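Local coordinates for protein dephospho-CoA kinase (Aquifex aeolicus, PDB 2IF2) that probably catalyses the last step of coenzyme A biosynthesis, the ATP-dependent phosphorylation of the 3'-hydroxyl group of dephospho-CoA, at residues Ser113-Glu117 against Gln158-Lys164. Numbering follows the deposited sequence.
Sequences SLLVE and QMPIEEK
K164, on the short helix 161-164, reaches S113 and E117 in the loop after strand 108-111, beside the P-loop of this P-loop kinase fold. Its NZ gives a weak hydrogen bond to S113 O at 3.2 Å and forms a long salt bridge with E117, NZ to OE1 being 3.5 Å. The stronger hydrogen bond of NZ goes to G8 O, at the P-loop end of strand 3-8. Farther back along the lysine chain, V116 CG2 packs 3.5 Å from K164 CE, and V116 CG1 meets the selenomethionine methyl, CE of M159, the two side chains crossing at about a right angle. S113 O also takes a weak hydrogen bond from Q158 NE2, 3.4 Å and bent to 143° at the hydrogen, while OE1 of that amide accepts from the backbone N of I10. With an alanine in place of K164, S113 O and G8 O would probably lose the donor they share, E117 this counter-charge, and V116 CG2 the chain it packs on. K164 runs extended with CG anti to the backbone N (chi1 174°) and bends at chi3 (-74°), which puts NZ between S113 O and E117 OE1. Farther out, the S113 side chain sits close to K14, a predicted ATP-binding residue, and its OG makes a weak hydrogen bond with D32 OD2.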
ATOM      1  N   SER A 113      -1.162  -1.274   2.417  1.00 78.66           N
ATOM      2  CA  SER A 113      -2.435  -1.045   3.095  1.00 80.16           C
ATOM      3  C   SER A 113      -3.537  -1.971   2.591  1.00 81.93           C
ATOM      4  O   SER A 113      -4.674  -1.901   3.064  1.00 81.87           O
ATOM      5  CB  SER A 113      -2.895   0.395   2.905  1.00 79.12           C
ATOM      6  OG  SER A 113      -3.474   0.571   1.635  1.00 76.32           O
ATOM      7  N   LEU A 114      -3.201  -2.825   1.627  1.00 83.95           N
ATOM      8  CA  LEU A 114      -4.150  -3.780   1.056  1.00 85.34           C
ATOM      9  C   LEU A 114      -3.497  -5.157   0.888  1.00 86.78           C
ATOM     10  O   LEU A 114      -3.559  -5.744  -0.186  1.00 87.42           O
ATOM     11  CB  LEU A 114      -4.663  -3.272  -0.300  1.00 85.09           C
ATOM     12  CG  LEU A 114      -5.614  -2.063  -0.276  1.00 85.78           C
ATOM     13  CD1 LEU A 114      -5.768  -1.446  -1.669  1.00 85.02           C
ATOM     14  CD2 LEU A 114      -6.962  -2.504   0.265  1.00 84.09           C
ATOM     15  N   LEU A 115      -2.869  -5.659   1.955  1.00 87.97           N
ATOM     16  CA  LEU A 115      -2.217  -6.970   1.939  1.00 88.43           C
ATOM     17  C   LEU A 115      -3.131  -7.981   2.618  1.00 89.59           C
ATOM     18  O   LEU A 115      -2.878  -9.187   2.596  1.00 89.87           O
ATOM     19  CB  LEU A 115      -0.873  -6.935   2.686  1.00 88.32           C
ATOM     20  CG  LEU A 115       0.299  -6.110   2.151  1.00 86.58           C
ATOM     21  CD1 LEU A 115       0.629  -6.521   0.727  1.00 86.62           C
ATOM     22  CD2 LEU A 115      -0.066  -4.649   2.211  1.00 87.04           C
ATOM     23  N   VAL A 116      -4.192  -7.476   3.236  1.00 90.32           N
ATOM     24  CA  VAL A 116      -5.144  -8.337   3.916  1.00 91.31           C
ATOM     25  C   VAL A 116      -6.274  -8.714   2.964  1.00 92.82           C
ATOM     26  O   VAL A 116      -6.304  -9.826   2.441  1.00 93.41           O
ATOM     27  CB  VAL A 116      -5.757  -7.647   5.142  1.00 90.58           C
ATOM     28  CG1 VAL A 116      -6.500  -8.669   5.984  1.00 90.04           C
ATOM     29  CG2 VAL A 116      -4.679  -6.952   5.943  1.00 89.95           C
ATOM     30  N   GLU A 117      -7.197  -7.783   2.726  1.00 94.08           N
ATOM     31  CA  GLU A 117      -8.324  -8.053   1.845  1.00 94.99           C
ATOM     32  C   GLU A 117      -7.901  -8.587   0.485  1.00 95.23           C
ATOM     33  O   GLU A 117      -8.561  -9.459  -0.068  1.00 95.47           O
ATOM     34  CB  GLU A 117      -9.197  -6.806   1.676  1.00 95.51           C
ATOM     35  CG  GLU A 117      -8.461  -5.540   1.282  1.00 97.61           C
ATOM     36  CD  GLU A 117      -7.914  -4.774   2.470  1.00 98.20           C
ATOM     37  OE1 GLU A 117      -6.901  -5.216   3.051  1.00 99.87           O
ATOM     38  OE2 GLU A 117      -8.506  -3.732   2.827  1.00 97.52           O
ATOM     39  N   GLN A 158     -11.815  -0.518   2.461  1.00106.31           N
ATOM     40  CA  GLN A 158     -10.991  -1.194   3.447  1.00108.26           C
ATOM     41  C   GLN A 158     -11.851  -1.811   4.533  1.00109.83           C
ATOM     42  O   GLN A 158     -12.769  -1.172   5.040  1.00109.65           O
ATOM     43  CB  GLN A 158     -10.015  -0.212   4.081  1.00107.78           C
ATOM     44  CG  GLN A 158      -8.988   0.332   3.125  1.00106.38           C
ATOM     45  CD  GLN A 158      -7.976   1.181   3.835  1.00105.29           C
ATOM     46  OE1 GLN A 158      -8.316   2.198   4.432  1.00104.50           O
ATOM     47  NE2 GLN A 158      -6.722   0.762   3.789  1.00106.17           N
HETATM   48  N   MSE A 159     -11.540  -3.051   4.893  1.00112.11           N
HETATM   49  CA  MSE A 159     -12.293  -3.754   5.921  1.00114.54           C
HETATM   50  C   MSE A 159     -12.149  -3.072   7.274  1.00115.47           C
HETATM   51  O   MSE A 159     -11.218  -2.300   7.495  1.00115.49           O
HETATM   52  CB  MSE A 159     -11.814  -5.200   6.046  1.00116.51           C
HETATM   53  CG  MSE A 159     -10.453  -5.347   6.699  1.00118.73           C
HETATM   54 SE   MSE A 159     -10.193  -7.132   7.411  1.00124.40          SE
HETATM   55  CE  MSE A 159      -9.867  -8.055   5.747  1.00121.30           C
ATOM     56  N   PRO A 160     -13.077  -3.353   8.203  1.00116.40           N
ATOM     57  CA  PRO A 160     -13.048  -2.765   9.544  1.00116.66           C
ATOM     58  C   PRO A 160     -11.680  -2.924  10.181  1.00116.37           C
ATOM     59  O   PRO A 160     -11.247  -4.043  10.472  1.00116.36           O
ATOM     60  CB  PRO A 160     -14.120  -3.552  10.286  1.00117.20           C
ATOM     61  CG  PRO A 160     -15.129  -3.798   9.214  1.00117.75           C
ATOM     62  CD  PRO A 160     -14.262  -4.215   8.041  1.00117.09           C
ATOM     63  N   ILE A 161     -11.004  -1.797  10.389  1.00115.72           N
ATOM     64  CA  ILE A 161      -9.670  -1.791  10.985  1.00115.02           C
ATOM     65  C   ILE A 161      -9.652  -2.575  12.298  1.00114.32           C
ATOM     66  O   ILE A 161      -8.657  -3.224  12.638  1.00114.18           O
ATOM     67  CB  ILE A 161      -9.186  -0.340  11.258  1.00114.78           C
ATOM     68  CG1 ILE A 161      -7.728  -0.355  11.720  1.00114.71           C
ATOM     69  CG2 ILE A 161     -10.069   0.327  12.305  1.00114.82           C
ATOM     70  CD1 ILE A 161      -6.756  -0.876  10.674  1.00114.15           C
ATOM     71  N   GLU A 162     -10.766  -2.523  13.021  1.00112.76           N
ATOM     72  CA  GLU A 162     -10.886  -3.215  14.293  1.00110.99           C
ATOM     73  C   GLU A 162     -10.872  -4.732  14.096  1.00110.15           C
ATOM     74  O   GLU A 162     -10.761  -5.493  15.058  1.00109.48           O
ATOM     75  CB  GLU A 162     -12.168  -2.772  14.994  1.00110.54           C
ATOM     76  CG  GLU A 162     -12.430  -1.272  14.888  1.00109.12           C
ATOM     77  CD  GLU A 162     -12.822  -0.645  16.212  1.00108.48           C
ATOM     78  OE1 GLU A 162     -13.224   0.539  16.214  1.00107.68           O
ATOM     79  OE2 GLU A 162     -12.723  -1.334  17.249  1.00107.66           O
ATOM     80  N   GLU A 163     -10.984  -5.163  12.843  1.00109.53           N
ATOM     81  CA  GLU A 163     -10.958  -6.587  12.516  1.00109.08           C
ATOM     82  C   GLU A 163      -9.593  -6.899  11.894  1.00107.41           C
ATOM     83  O   GLU A 163      -9.009  -7.953  12.160  1.00107.48           O
ATOM     84  CB  GLU A 163     -12.085  -6.932  11.525  1.00110.59           C
ATOM     85  CG  GLU A 163     -12.966  -8.154  11.904  1.00112.24           C
ATOM     86  CD  GLU A 163     -12.311  -9.515  11.638  1.00112.74           C
ATOM     87  OE1 GLU A 163     -11.950  -9.799  10.475  1.00112.54           O
ATOM     88  OE2 GLU A 163     -12.173 -10.309  12.595  1.00112.61           O
ATOM     89  N   LYS A 164      -9.085  -5.973  11.080  1.00104.40           N
ATOM     90  CA  LYS A 164      -7.791  -6.150  10.427  1.00101.51           C
ATOM     91  C   LYS A 164      -6.691  -6.382  11.448  1.00100.18           C
ATOM     92  O   LYS A 164      -5.779  -7.172  11.216  1.00 99.26           O
ATOM     93  CB  LYS A 164      -7.443  -4.926   9.574  1.00101.25           C
ATOM     94  CG  LYS A 164      -6.035  -4.971   8.978  1.00100.34           C
ATOM     95  CD  LYS A 164      -5.770  -3.839   7.987  1.00 98.78           C
ATOM     96  CE  LYS A 164      -6.491  -4.056   6.668  1.00 97.43           C
ATOM     97  NZ  LYS A 164      -6.148  -3.004   5.673  1.00 96.16           N
TER